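Local coordinates for putative oxidoreductase with NAD(P)-binding Rossmann-fold domain (Clostridium difficile, PDB 3UUW), which is a putative dehydrogenase of the Gfo/Idh/MocA family, probably binding NAD(P) in its Rossmann-fold domain to oxidise or reduce a substrate not yet identified, at residues A[74-77]-A[78-81]; A[102-105]-A[106-109]; A[162-165]-A[166-170]; A[286-290]-A[291-295]. One frame throughout, in Å; residues are numbered along the deposited sequence.

Contact 1 of 4, residues A[74-77]-A[78-81]; sequences SSTE and THYE
The hydroxyl of Ser74 and the carbonyl of Ser75 both meet the hydroxyl of Thr78. Ser74 OG donates to Thr78 OG1 at 2.7 Å, and Thr78 OG1 in turn donates to Ser75 O, also at 2.7 Å, a chain of two hydrogen bonds. Ser75 O is gripped twice: the Thr78 hydroxyl lies in the carbonyl plane on a lone pair, while Thr78 N, 2.9 Å from the same Ser75 O, comes from above that plane. With chi1 at 65°, the Thr78 hydroxyl sits between its own backbone N and carbonyl carbon, pointing back at the serines, and methyl CG2 is left beside Ser75 OG.

The backbone bond from His79 N to Thr76 O then leads into helix 79-88. This is the beta-to-alpha turn after strand 69-72 of the Rossmann fold, on the surface of the domain, and Ser74 lies near the glycine-rich residues of a probable dinucleotide-binding turn.

The imidazole of His79 folds back over the turn. Thr76 CA stands 3.7 Å from the centroid of the His79 ring, almost on the normal, a CH-pi contact. His79 NE2 donates to Ser74 O at 3.0 Å with a bent angle of 141°, and ND1 is engaged on Leu99 O, so both nitrogens fix the ring's rotation. Two waters extend the turn: one bridges Thr76 O and Tyr80 N, the other Glu77 O and Glu81 N.

Contact 2 of 4, residues A[102-105]-A[106-109]; sequences TVSQ and GEEL
The segments 102-105 and 106-109 meet as the capped first turns of helix 103-116, the crossover helix of the Rossmann beta-alpha-beta unit between strands 92-95 and 120-122. Thr102 is the N-cap: its OG1 accepts from Gln105 N at 3.0 Å, nearly straight at 166°. Behind the cap the regular i to i+4 bonds begin at once, from Gly106 N to Thr102 O and from Glu107 N to Val103 O, the latter 2.8 Å long, and they run on to Leu109 N, which reaches Gln105 O.

Among the side chains, Glu107 does most of the touching. Its CG stands anti to its own carbonyl carbon (chi1 -70°), which lays the extended chain back toward the preceding turn. There Glu107 CG meets Val103 O at 3.4 Å, and the carboxylate carbon lies against methyl CG1 of Val103. The far end of the acid is held by a salt bridge to Arg298 of helix 295-305, the helix that also packs on Val103, while Glu108 hydrogen-bonds the hydroxyl of Tyr80 on helix 79-88. In the buried Leu109, CG lies 3.4 Å from the backbone oxygen O of Gln105.

Contact 3 of 4, residues A[162-165]-A[166-170]; sequences STLI and DDYIH
Ser162 meets Asp166 through its carbonyl: Asp166 N donates to Ser162 O at 3.0 Å, and Asp166 CB presses on the same oxygen at 3.1 Å. Thr163 O is the acceptor for the widened turn at 166-168. It takes the normal bond from Asp167 N at 2.9 Å, and Tyr168 N adds a second, weak one to Thr163 O at 3.4 Å, an i to i+5 link that marks a pi-type turn inside helix 160-179.

Leu164 shares in that irregularity, since its carbonyl accepts a weak, strongly bent bond from Ile169 N. Its side chain runs beside that of Tyr168, both pointing the same way, and Leu164 CD2 reaches Tyr168 CD2 at 3.7 Å, approaching the ring obliquely. The tyrosine ring is put there by CG standing opposite its backbone N (chi1 -168°). Ile165 ends the first segment: its buried oxygen has no polar partner in the model, and methyl CG2 of Ile169 is crowded against it, Ile165 O to Ile169 CG2 being 3.1 Å.

The turn lies between the mixed sheet of the C-terminal domain and helix 295-305. Leu164 and Tyr168 pack on strand 198-206, the Tyr168 hydroxyl bonding Thr214 and His203, while Asp167 forms salt bridges to Arg218 and Lys149. Leu300 of helix 295-305 touches Tyr168 and Ile169, and Asp166 reaches Lys97 of the Rossmann domain.

Contact 4 of 4, residues A[286-290]-A[291-295]; sequences PAING and EECIK
An inverse gamma turn centred on Ile288, followed by a tight turn through Gly290, carries the chain from helix 269-281 into helix 295-305. Both segments lie in this loop, and Glu292 and Cys293 fold back on the residues before them. Glu292 N donates to Asn289 O at 3.1 Å and Cys293 N to Gly290 O at 2.9 Å; in each case the donor sits above the carbonyl plane. Gly290 takes a positive phi of 60° in this turn.

Asn289 ND2 closes over the Ile288 turn with a nearly straight bond to Pro286 O, that oxygen lying in the amide plane. Cys293 SG packs against Asn289 CA (3.8 Å) and Ile288 CG2 (4.0 Å), in a buried spot beside strand 120-122.

Glu292 CG, anti to its own carbonyl carbon (chi1 -69°), rests 3.4 Å from Ala287 O, and the bend at chi2 turns the carboxylate toward two cations, each held in a salt bridge. OE1 pairs with Arg127; Lys295 NZ meets Glu292 OE2 at 3.1 Å on the syn side, 21° out of the carboxylate plane.

Overall arrangement
All four contacts are local: contacts 1 and 2 at helix starts, contact 3 inside a helix, contact 4 in the loop leading into one. Contact 1 is at the surface and almost wholly polar, relying on hydroxyls, a histidine and waters. Contacts 2, 3 and 4 are partly buried and mix backbone bonds with apolar packing. Contacts 1 and 2 belong to adjoining helices of the Rossmann domain and touch through Tyr80, whose ring lies on Gln105. Contact 2 also meets contact 4, where Ile294 packs on Val103 and Glu107, and Arg298 pairs with acids of both. Contact 3 touches none of the others, yet helix 295-305, which begins at the last residue of contact 4, packs against contacts 2 and 3.

Contact 1 of 4, residues A[74-77]-A[78-81]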
ATOM      1  N   SER A  74     -31.553  -0.334 -22.019  1.00 27.38           N
ATOM      2  CA  SER A  74     -31.402   0.166 -23.398  1.00 28.70           C
ATOM      3  C   SER A  74     -30.643   1.489 -23.456  1.00 29.27           C
ATOM      4  O   SER A  74     -30.336   2.099 -22.436  1.00 29.94           O
ATOM      5  CB  SER A  74     -32.776   0.325 -24.052  1.00 29.58           C
ATOM      6  OG  SER A  74     -33.510   1.375 -23.452  1.00 31.06           O
ATOM      7  N   SER A  75     -30.336   1.935 -24.670  1.00 30.61           N
ATOM      8  CA  SER A  75     -29.603   3.167 -24.857  1.00 32.13           C
ATOM      9  C   SER A  75     -30.401   4.334 -24.322  1.00 30.50           C
ATOM     10  O   SER A  75     -31.623   4.358 -24.445  1.00 30.98           O
ATOM     11  CB  SER A  75     -29.328   3.412 -26.335  1.00 32.53           C
ATOM     12  OG  SER A  75     -30.533   3.651 -27.043  1.00 36.81           O
ATOM     13  N   THR A  76     -29.694   5.322 -23.792  1.00 29.11           N
ATOM     14  CA  THR A  76     -30.327   6.492 -23.201  1.00 28.47           C
ATOM     15  C   THR A  76     -31.384   7.131 -24.095  1.00 27.66           C
ATOM     16  O   THR A  76     -32.438   7.519 -23.626  1.00 28.28           O
ATOM     17  CB  THR A  76     -29.281   7.555 -22.876  1.00 28.75           C
ATOM     18  OG1 THR A  76     -28.338   7.011 -21.954  1.00 31.25           O
ATOM     19  CG2 THR A  76     -29.929   8.795 -22.278  1.00 28.75           C
ATOM     20  N   GLU A  77     -31.110   7.231 -25.392  1.00 27.81           N
ATOM     21  CA  GLU A  77     -32.051   7.897 -26.294  1.00 28.10           C
ATOM     22  C   GLU A  77     -33.400   7.172 -26.447  1.00 26.60           C
ATOM     23  O   GLU A  77     -34.375   7.791 -26.802  1.00 26.60           O
ATOM     24  CB  GLU A  77     -31.425   8.136 -27.673  1.00 31.36           C
ATOM     25  CG  GLU A  77     -31.200   6.879 -28.494  1.00 36.92           C
ATOM     26  CD  GLU A  77     -30.597   7.173 -29.861  1.00 44.72           C
ATOM     27  OE1 GLU A  77     -30.834   8.277 -30.399  1.00 50.54           O
ATOM     28  OE2 GLU A  77     -29.893   6.294 -30.408  1.00 51.07           O
ATOM     29  N   THR A  78     -33.438   5.873 -26.169  1.00 25.94           N
ATOM     30  CA  THR A  78     -34.669   5.098 -26.289  1.00 26.21           C
ATOM     31  C   THR A  78     -35.465   5.064 -24.984  1.00 24.14           C
ATOM     32  O   THR A  78     -36.593   4.587 -24.955  1.00 23.41           O
ATOM     33  CB  THR A  78     -34.376   3.632 -26.714  1.00 26.11           C
ATOM     34  OG1 THR A  78     -33.638   2.962 -25.686  1.00 30.26           O
ATOM     35  CG2 THR A  78     -33.588   3.592 -28.007  1.00 30.98           C
ATOM     36  N   HIS A  79     -34.885   5.554 -23.898  1.00 22.48           N
ATOM     37  CA  HIS A  79     -35.593   5.468 -22.604  1.00 21.94           C
ATOM     38  C   HIS A  79     -36.979   6.098 -22.615  1.00 21.98           C
ATOM     39  O   HIS A  79     -37.941   5.487 -22.150  1.00 21.95           O
ATOM     40  CB  HIS A  79     -34.786   6.150 -21.506  1.00 21.12           C
ATOM     41  CG  HIS A  79     -33.555   5.411 -21.090  1.00 20.97           C
ATOM     42  ND1 HIS A  79     -32.773   5.836 -20.038  1.00 21.02           N
ATOM     43  CD2 HIS A  79     -32.977   4.276 -21.553  1.00 19.89           C
ATOM     44  CE1 HIS A  79     -31.747   5.014 -19.893  1.00 21.80           C
ATOM     45  NE2 HIS A  79     -31.848   4.058 -20.798  1.00 21.47           N
ATOM     46  N   TYR A  80     -37.077   7.330 -23.084  1.00 22.20           N
ATOM     47  CA  TYR A  80     -38.329   8.092 -23.024  1.00 22.61           C
ATOM     48  C   TYR A  80     -39.499   7.358 -23.667  1.00 22.78           C
ATOM     49  O   TYR A  80     -40.523   7.157 -23.033  1.00 21.75           O
ATOM     50  CB  TYR A  80     -38.129   9.491 -23.608  1.00 24.19           C
ATOM     51  CG  TYR A  80     -39.371  10.361 -23.703  1.00 25.79           C
ATOM     52  CD1 TYR A  80     -40.056  10.778 -22.558  1.00 24.11           C
ATOM     53  CD2 TYR A  80     -39.841  10.793 -24.934  1.00 29.96           C
ATOM     54  CE1 TYR A  80     -41.167  11.580 -22.641  1.00 22.53           C
ATOM     55  CE2 TYR A  80     -40.954  11.586 -25.033  1.00 29.34           C
ATOM     56  CZ  TYR A  80     -41.616  11.984 -23.889  1.00 28.07           C
ATOM     57  OH  TYR A  80     -42.713  12.777 -24.016  1.00 29.23           O
ATOM     58  N   GLU A  81     -39.339   6.917 -24.911  1.00 21.93           N
ATOM     59  CA  GLU A  81     -40.417   6.213 -25.582  1.00 24.02           C
ATOM     60  C   GLU A  81     -40.705   4.843 -24.981  1.00 21.77           C
ATOM     61  O   GLU A  81     -41.862   4.457 -24.882  1.00 22.37           O
ATOM     62  CB  GLU A  81     -40.172   6.085 -27.090  1.00 24.92           C
ATOM     63  CG  GLU A  81     -40.207   7.426 -27.827  1.00 29.79           C
ATOM     64  CD  GLU A  81     -41.539   8.194 -27.698  1.00 37.57           C
ATOM     65  OE1 GLU A  81     -42.571   7.592 -27.306  1.00 41.54           O
ATOM     66  OE2 GLU A  81     -41.558   9.412 -28.020  1.00 39.79           O
TER
HETATM   67  O   HOH W   1     -34.761   9.208 -23.628  1.00 22.91           O
HETATM   68  O   HOH W   2     -37.078   7.632 -26.712  1.00 25.09           O

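Contact 2 of 4, residues A[102-105]-A[106-109]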
ATOM      1  N   THR A 102     -33.446  14.139 -21.650  1.00 20.37           N
ATOM      2  CA  THR A 102     -33.564  15.452 -21.029  1.00 19.86           C
ATOM      3  C   THR A 102     -34.275  15.347 -19.681  1.00 18.60           C
ATOM      4  O   THR A 102     -35.017  14.422 -19.442  1.00 17.71           O
ATOM      5  CB  THR A 102     -34.366  16.457 -21.911  1.00 21.10           C
ATOM      6  OG1 THR A 102     -35.764  16.137 -21.890  1.00 22.21           O
ATOM      7  CG2 THR A 102     -33.854  16.484 -23.362  1.00 23.79           C
ATOM      8  N   VAL A 103     -34.015  16.299 -18.797  1.00 18.31           N
ATOM      9  CA  VAL A 103     -34.700  16.334 -17.500  1.00 17.48           C
ATOM     10  C   VAL A 103     -36.219  16.519 -17.692  1.00 18.25           C
ATOM     11  O   VAL A 103     -37.014  15.904 -17.002  1.00 18.17           O
ATOM     12  CB  VAL A 103     -34.138  17.438 -16.617  1.00 17.45           C
ATOM     13  CG1 VAL A 103     -35.012  17.630 -15.379  1.00 17.28           C
ATOM     14  CG2 VAL A 103     -32.689  17.104 -16.219  1.00 18.16           C
ATOM     15  N   SER A 104     -36.594  17.360 -18.656  1.00 20.76           N
ATOM     16  CA  SER A 104     -38.006  17.617 -18.934  1.00 21.21           C
ATOM     17  C   SER A 104     -38.737  16.307 -19.248  1.00 20.10           C
ATOM     18  O   SER A 104     -39.808  16.036 -18.702  1.00 19.63           O
ATOM     19  CB  SER A 104     -38.128  18.606 -20.090  1.00 23.93           C
ATOM     20  OG  SER A 104     -39.430  19.103 -20.165  1.00 27.10           O
ATOM     21  N   GLN A 105     -38.141  15.482 -20.111  1.00 19.59           N
ATOM     22  CA  GLN A 105     -38.704  14.159 -20.398  1.00 19.15           C
ATOM     23  C   GLN A 105     -38.790  13.327 -19.125  1.00 19.03           C
ATOM     24  O   GLN A 105     -39.799  12.665 -18.872  1.00 16.96           O
ATOM     25  CB  GLN A 105     -37.852  13.429 -21.427  1.00 19.81           C
ATOM     26  CG  GLN A 105     -38.026  13.967 -22.830  1.00 22.71           C
ATOM     27  CD  GLN A 105     -37.024  13.396 -23.785  1.00 24.27           C
ATOM     28  OE1 GLN A 105     -36.124  12.655 -23.396  1.00 25.78           O
ATOM     29  NE2 GLN A 105     -37.158  13.758 -25.043  1.00 30.54           N
ATOM     30  N   GLY A 106     -37.722  13.335 -18.326  1.00 17.98           N
ATOM     31  CA  GLY A 106     -37.741  12.644 -17.052  1.00 16.47           C
ATOM     32  C   GLY A 106     -38.887  13.074 -16.129  1.00 15.78           C
ATOM     33  O   GLY A 106     -39.561  12.236 -15.521  1.00 15.25           O
ATOM     34  N   GLU A 107     -39.129  14.384 -16.041  1.00 15.96           N
ATOM     35  CA  GLU A 107     -40.214  14.901 -15.202  1.00 16.69           C
ATOM     36  C   GLU A 107     -41.581  14.375 -15.653  1.00 16.87           C
ATOM     37  O   GLU A 107     -42.438  14.074 -14.821  1.00 16.78           O
ATOM     38  CB  GLU A 107     -40.193  16.424 -15.203  1.00 16.67           C
ATOM     39  CG  GLU A 107     -38.999  17.012 -14.434  1.00 18.85           C
ATOM     40  CD  GLU A 107     -38.844  18.532 -14.599  1.00 24.79           C
ATOM     41  OE1 GLU A 107     -39.144  19.052 -15.677  1.00 27.15           O
ATOM     42  OE2 GLU A 107     -38.390  19.203 -13.654  1.00 25.13           O
ATOM     43  N   GLU A 108     -41.762  14.240 -16.956  1.00 16.44           N
ATOM     44  CA  GLU A 108     -43.007  13.735 -17.515  1.00 16.98           C
ATOM     45  C   GLU A 108     -43.205  12.265 -17.144  1.00 16.36           C
ATOM     46  O   GLU A 108     -44.297  11.855 -16.752  1.00 16.20           O
ATOM     47  CB  GLU A 108     -43.034  13.896 -19.032  1.00 17.09           C
ATOM     48  CG  GLU A 108     -44.352  13.442 -19.660  1.00 18.99           C
ATOM     49  CD  GLU A 108     -44.305  13.353 -21.164  1.00 22.59           C
ATOM     50  OE1 GLU A 108     -43.388  13.937 -21.782  1.00 23.81           O
ATOM     51  OE2 GLU A 108     -45.217  12.709 -21.740  1.00 25.10           O
ATOM     52  N   LEU A 109     -42.136  11.484 -17.258  1.00 16.27           N
ATOM     53  CA  LEU A 109     -42.175  10.062 -16.912  1.00 15.33           C
ATOM     54  C   LEU A 109     -42.456   9.857 -15.421  1.00 15.09           C
ATOM     55  O   LEU A 109     -43.208   8.976 -15.056  1.00 15.34           O
ATOM     56  CB  LEU A 109     -40.902   9.352 -17.314  1.00 14.83           C
ATOM     57  CG  LEU A 109     -40.550   9.329 -18.812  1.00 16.19           C
ATOM     58  CD1 LEU A 109     -39.131   8.783 -19.009  1.00 17.60           C
ATOM     59  CD2 LEU A 109     -41.615   8.525 -19.603  1.00 19.45           C
TER

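Contact 3 of 4, residues A[162-165]-A[166-170]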
ATOM      1  N   SER A 162     -22.628  14.355 -23.847  1.00 31.20           N
ATOM      2  CA  SER A 162     -22.977  12.936 -23.747  1.00 31.24           C
ATOM      3  C   SER A 162     -22.173  12.260 -22.636  1.00 30.40           C
ATOM      4  O   SER A 162     -22.713  11.530 -21.819  1.00 28.58           O
ATOM      5  CB  SER A 162     -22.712  12.236 -25.077  1.00 32.97           C
ATOM      6  OG  SER A 162     -23.418  12.886 -26.104  1.00 38.00           O
ATOM      7  N   THR A 163     -20.875  12.522 -22.607  1.00 29.01           N
ATOM      8  CA  THR A 163     -20.005  11.951 -21.575  1.00 26.53           C
ATOM      9  C   THR A 163     -20.384  12.456 -20.170  1.00 24.01           C
ATOM     10  O   THR A 163     -20.400  11.705 -19.210  1.00 22.38           O
ATOM     11  CB  THR A 163     -18.534  12.256 -21.897  1.00 26.43           C
ATOM     12  OG1 THR A 163     -18.266  11.867 -23.252  1.00 29.29           O
ATOM     13  CG2 THR A 163     -17.604  11.508 -20.973  1.00 24.89           C
ATOM     14  N   LEU A 164     -20.733  13.736 -20.052  1.00 22.38           N
ATOM     15  CA  LEU A 164     -21.140  14.249 -18.758  1.00 21.93           C
ATOM     16  C   LEU A 164     -22.392  13.527 -18.211  1.00 22.67           C
ATOM     17  O   LEU A 164     -22.387  13.053 -17.096  1.00 20.21           O
ATOM     18  CB  LEU A 164     -21.390  15.754 -18.834  1.00 22.06           C
ATOM     19  CG  LEU A 164     -20.176  16.659 -19.046  1.00 21.25           C
ATOM     20  CD1 LEU A 164     -20.627  18.118 -19.115  1.00 24.74           C
ATOM     21  CD2 LEU A 164     -19.094  16.461 -17.956  1.00 19.33           C
ATOM     22  N   ILE A 165     -23.422  13.428 -19.048  0.50 23.57           N
ATOM     23  CA  ILE A 165     -24.691  12.826 -18.664  0.50 24.41           C
ATOM     24  C   ILE A 165     -24.595  11.321 -18.429  0.50 24.96           C
ATOM     25  O   ILE A 165     -25.313  10.770 -17.598  0.50 25.20           O
ATOM     26  CB  ILE A 165     -25.768  13.095 -19.747  0.50 25.57           C
ATOM     27  CG1 ILE A 165     -26.026  14.596 -19.881  0.50 26.43           C
ATOM     28  CG2 ILE A 165     -27.059  12.411 -19.381  0.50 26.51           C
ATOM     29  CD1 ILE A 165     -26.614  15.210 -18.629  0.50 25.98           C
ATOM     30  N   ASP A 166     -23.680  10.683 -19.149  1.00 26.13           N
ATOM     31  CA  ASP A 166     -23.501   9.230 -19.139  1.00 27.54           C
ATOM     32  C   ASP A 166     -22.585   8.736 -18.028  1.00 27.08           C
ATOM     33  O   ASP A 166     -22.818   7.667 -17.464  1.00 27.93           O
ATOM     34  CB  ASP A 166     -22.914   8.790 -20.484  1.00 30.54           C
ATOM     35  CG  ASP A 166     -22.901   7.285 -20.660  1.00 35.73           C
ATOM     36  OD1 ASP A 166     -23.950   6.638 -20.427  1.00 39.49           O
ATOM     37  OD2 ASP A 166     -21.843   6.752 -21.066  1.00 41.46           O
ATOM     38  N   ASP A 167     -21.537   9.501 -17.720  1.00 25.69           N
ATOM     39  CA  ASP A 167     -20.540   9.045 -16.760  1.00 25.25           C
ATOM     40  C   ASP A 167     -20.260  10.008 -15.614  1.00 21.69           C
ATOM     41  O   ASP A 167     -20.242   9.591 -14.461  1.00 22.55           O
ATOM     42  CB  ASP A 167     -19.249   8.693 -17.472  1.00 25.74           C
ATOM     43  CG  ASP A 167     -18.371   7.742 -16.657  1.00 30.53           C
ATOM     44  OD1 ASP A 167     -18.790   7.295 -15.560  1.00 38.67           O
ATOM     45  OD2 ASP A 167     -17.250   7.440 -17.113  1.00 38.67           O
ATOM     46  N   TYR A 168     -20.060  11.291 -15.900  1.00 19.67           N
ATOM     47  CA  TYR A 168     -19.825  12.252 -14.821  1.00 16.64           C
ATOM     48  C   TYR A 168     -21.028  12.316 -13.881  1.00 17.65           C
ATOM     49  O   TYR A 168     -20.888  12.689 -12.716  1.00 18.12           O
ATOM     50  CB  TYR A 168     -19.549  13.631 -15.373  1.00 17.66           C
ATOM     51  CG  TYR A 168     -19.016  14.661 -14.400  1.00 15.16           C
ATOM     52  CD1 TYR A 168     -17.893  14.409 -13.603  1.00 17.13           C
ATOM     53  CD2 TYR A 168     -19.563  15.918 -14.354  1.00 15.64           C
ATOM     54  CE1 TYR A 168     -17.374  15.395 -12.739  1.00 15.57           C
ATOM     55  CE2 TYR A 168     -19.058  16.917 -13.479  1.00 15.22           C
ATOM     56  CZ  TYR A 168     -17.953  16.652 -12.697  1.00 16.28           C
ATOM     57  OH  TYR A 168     -17.454  17.653 -11.876  1.00 16.74           O
ATOM     58  N   ILE A 169     -22.189  11.913 -14.384  1.00 18.22           N
ATOM     59  CA  ILE A 169     -23.412  11.908 -13.588  1.00 18.01           C
ATOM     60  C   ILE A 169     -23.235  11.045 -12.341  1.00 17.55           C
ATOM     61  O   ILE A 169     -23.827  11.339 -11.295  1.00 17.53           O
ATOM     62  CB  ILE A 169     -24.644  11.446 -14.424  1.00 18.66           C
ATOM     63  CG1 ILE A 169     -25.960  11.785 -13.710  1.00 18.37           C
ATOM     64  CG2 ILE A 169     -24.562   9.941 -14.738  1.00 22.06           C
ATOM     65  CD1 ILE A 169     -27.177  11.563 -14.602  1.00 20.09           C
ATOM     66  N   HIS A 170     -22.445   9.979 -12.441  1.00 17.99           N
ATOM     67  CA  HIS A 170     -22.185   9.141 -11.269  1.00 18.36           C
ATOM     68  C   HIS A 170     -21.443   9.887 -10.173  1.00 17.66           C
ATOM     69  O   HIS A 170     -21.741   9.705  -8.990  1.00 17.97           O
ATOM     70  CB  HIS A 170     -21.386   7.891 -11.622  1.00 18.98           C
ATOM     71  CG  HIS A 170     -22.183   6.840 -12.314  1.00 21.51           C
ATOM     72  ND1 HIS A 170     -23.280   6.230 -11.739  1.00 26.09           N
ATOM     73  CD2 HIS A 170     -22.014   6.252 -13.522  1.00 26.64           C
ATOM     74  CE1 HIS A 170     -23.765   5.329 -12.575  1.00 30.79           C
ATOM     75  NE2 HIS A 170     -23.008   5.316 -13.662  1.00 28.31           N
TER

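Contact 4 of 4, residues A[286-290]-A[291-295]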
ATOM      1  N   PRO A 286     -38.779   3.325  -3.574  1.00 20.21           N
ATOM      2  CA  PRO A 286     -37.329   3.387  -3.238  1.00 20.63           C
ATOM      3  C   PRO A 286     -36.888   4.828  -3.010  1.00 20.66           C
ATOM      4  O   PRO A 286     -37.562   5.708  -3.500  1.00 19.64           O
ATOM      5  CB  PRO A 286     -36.632   2.770  -4.462  1.00 22.12           C
ATOM      6  CG  PRO A 286     -37.675   2.556  -5.497  1.00 20.54           C
ATOM      7  CD  PRO A 286     -39.046   2.777  -4.912  1.00 20.66           C
ATOM      8  N   ALA A 287     -35.771   5.092  -2.295  1.00 20.72           N
ATOM      9  CA  ALA A 287     -35.380   6.504  -2.024  1.00 21.87           C
ATOM     10  C   ALA A 287     -35.037   7.222  -3.320  1.00 20.42           C
ATOM     11  O   ALA A 287     -35.302   8.436  -3.457  1.00 22.57           O
ATOM     12  CB  ALA A 287     -34.229   6.618  -1.009  1.00 20.91           C
ATOM     13  N   ILE A 288     -34.505   6.462  -4.290  1.00 18.07           N
ATOM     14  CA  ILE A 288     -34.314   6.996  -5.637  1.00 17.67           C
ATOM     15  C   ILE A 288     -35.687   7.033  -6.321  1.00 17.15           C
ATOM     16  O   ILE A 288     -36.092   6.088  -7.006  1.00 18.91           O
ATOM     17  CB  ILE A 288     -33.308   6.206  -6.479  1.00 15.31           C
ATOM     18  CG1 ILE A 288     -31.945   6.105  -5.757  1.00 19.48           C
ATOM     19  CG2 ILE A 288     -33.071   6.921  -7.842  1.00 18.26           C
ATOM     20  CD1 ILE A 288     -30.951   5.108  -6.396  1.00 17.83           C
ATOM     21  N   ASN A 289     -36.410   8.111  -6.083  1.00 17.64           N
ATOM     22  CA  ASN A 289     -37.681   8.357  -6.750  1.00 17.43           C
ATOM     23  C   ASN A 289     -37.846   9.846  -6.911  1.00 17.47           C
ATOM     24  O   ASN A 289     -37.210  10.626  -6.197  1.00 18.89           O
ATOM     25  CB  ASN A 289     -38.856   7.799  -5.944  1.00 18.15           C
ATOM     26  CG  ASN A 289     -39.236   8.674  -4.792  1.00 23.39           C
ATOM     27  OD1 ASN A 289     -39.928   9.687  -4.957  1.00 28.34           O
ATOM     28  ND2 ASN A 289     -38.821   8.279  -3.595  1.00 22.77           N
ATOM     29  N   GLY A 290     -38.683  10.241  -7.858  1.00 16.93           N
ATOM     30  CA  GLY A 290     -38.977  11.644  -8.045  1.00 18.13           C
ATOM     31  C   GLY A 290     -37.741  12.451  -8.359  1.00 17.49           C
ATOM     32  O   GLY A 290     -36.951  12.072  -9.214  1.00 17.39           O
ATOM     33  N   GLU A 291     -37.573  13.589  -7.692  1.00 18.45           N
ATOM     34  CA  GLU A 291     -36.446  14.474  -7.979  1.00 19.39           C
ATOM     35  C   GLU A 291     -35.107  13.783  -7.789  1.00 17.17           C
ATOM     36  O   GLU A 291     -34.125  14.133  -8.445  1.00 18.19           O
ATOM     37  CB  GLU A 291     -36.523  15.740  -7.119  1.00 20.24           C
ATOM     38  CG  GLU A 291     -35.400  16.770  -7.337  1.00 21.78           C
ATOM     39  CD  GLU A 291     -35.295  17.309  -8.771  1.00 22.92           C
ATOM     40  OE1 GLU A 291     -36.290  17.230  -9.550  1.00 24.49           O
ATOM     41  OE2 GLU A 291     -34.211  17.857  -9.097  1.00 25.27           O
ATOM     42  N   GLU A 292     -35.060  12.770  -6.935  1.00 18.25           N
ATOM     43  CA  GLU A 292     -33.813  12.018  -6.746  1.00 18.63           C
ATOM     44  C   GLU A 292     -33.333  11.370  -8.050  1.00 17.69           C
ATOM     45  O   GLU A 292     -32.133  11.205  -8.257  1.00 20.74           O
ATOM     46  CB  GLU A 292     -33.962  10.961  -5.645  1.00 19.49           C
ATOM     47  CG  GLU A 292     -34.114  11.562  -4.266  1.00 21.20           C
ATOM     48  CD  GLU A 292     -32.876  12.342  -3.840  1.00 25.28           C
ATOM     49  OE1 GLU A 292     -31.762  11.913  -4.177  1.00 23.11           O
ATOM     50  OE2 GLU A 292     -33.020  13.388  -3.166  1.00 27.79           O
ATOM     51  N   CYS A 293     -34.262  11.029  -8.941  1.00 16.37           N
ATOM     52  CA  CYS A 293     -33.916  10.397 -10.217  1.00 16.64           C
ATOM     53  C   CYS A 293     -33.229  11.349 -11.194  1.00 15.73           C
ATOM     54  O   CYS A 293     -32.555  10.897 -12.113  1.00 18.72           O
ATOM     55  CB  CYS A 293     -35.181   9.861 -10.936  1.00 16.65           C
ATOM     56  SG  CYS A 293     -35.963   8.453 -10.123  1.00 24.67           S
ATOM     57  N   ILE A 294     -33.426  12.658 -11.002  1.00 14.95           N
ATOM     58  CA  ILE A 294     -33.031  13.646 -12.005  1.00 16.24           C
ATOM     59  C   ILE A 294     -32.247  14.827 -11.460  1.00 16.00           C
ATOM     60  O   ILE A 294     -31.844  15.674 -12.227  1.00 17.58           O
ATOM     61  CB  ILE A 294     -34.297  14.185 -12.765  1.00 15.91           C
ATOM     62  CG1 ILE A 294     -35.382  14.667 -11.782  1.00 16.48           C
ATOM     63  CG2 ILE A 294     -34.850  13.097 -13.649  1.00 16.89           C
ATOM     64  CD1 ILE A 294     -36.602  15.344 -12.472  1.00 17.49           C
ATOM     65  N   LYS A 295     -31.995  14.872 -10.149  1.00 18.13           N
ATOM     66  CA  LYS A 295     -31.345  16.058  -9.597  1.00 18.76           C
ATOM     67  C   LYS A 295     -29.901  16.227 -10.073  1.00 18.33           C
ATOM     68  O   LYS A 295     -29.479  17.346 -10.333  1.00 18.40           O
ATOM     69  CB  LYS A 295     -31.454  16.129  -8.084  1.00 22.20           C
ATOM     70  CG  LYS A 295     -30.776  15.125  -7.292  1.00 25.07           C
ATOM     71  CD  LYS A 295     -30.910  15.614  -5.812  1.00 30.20           C
ATOM     72  CE  LYS A 295     -30.233  14.754  -4.835  1.00 35.41           C
ATOM     73  NZ  LYS A 295     -30.557  15.246  -3.451  1.00 35.90           N
TER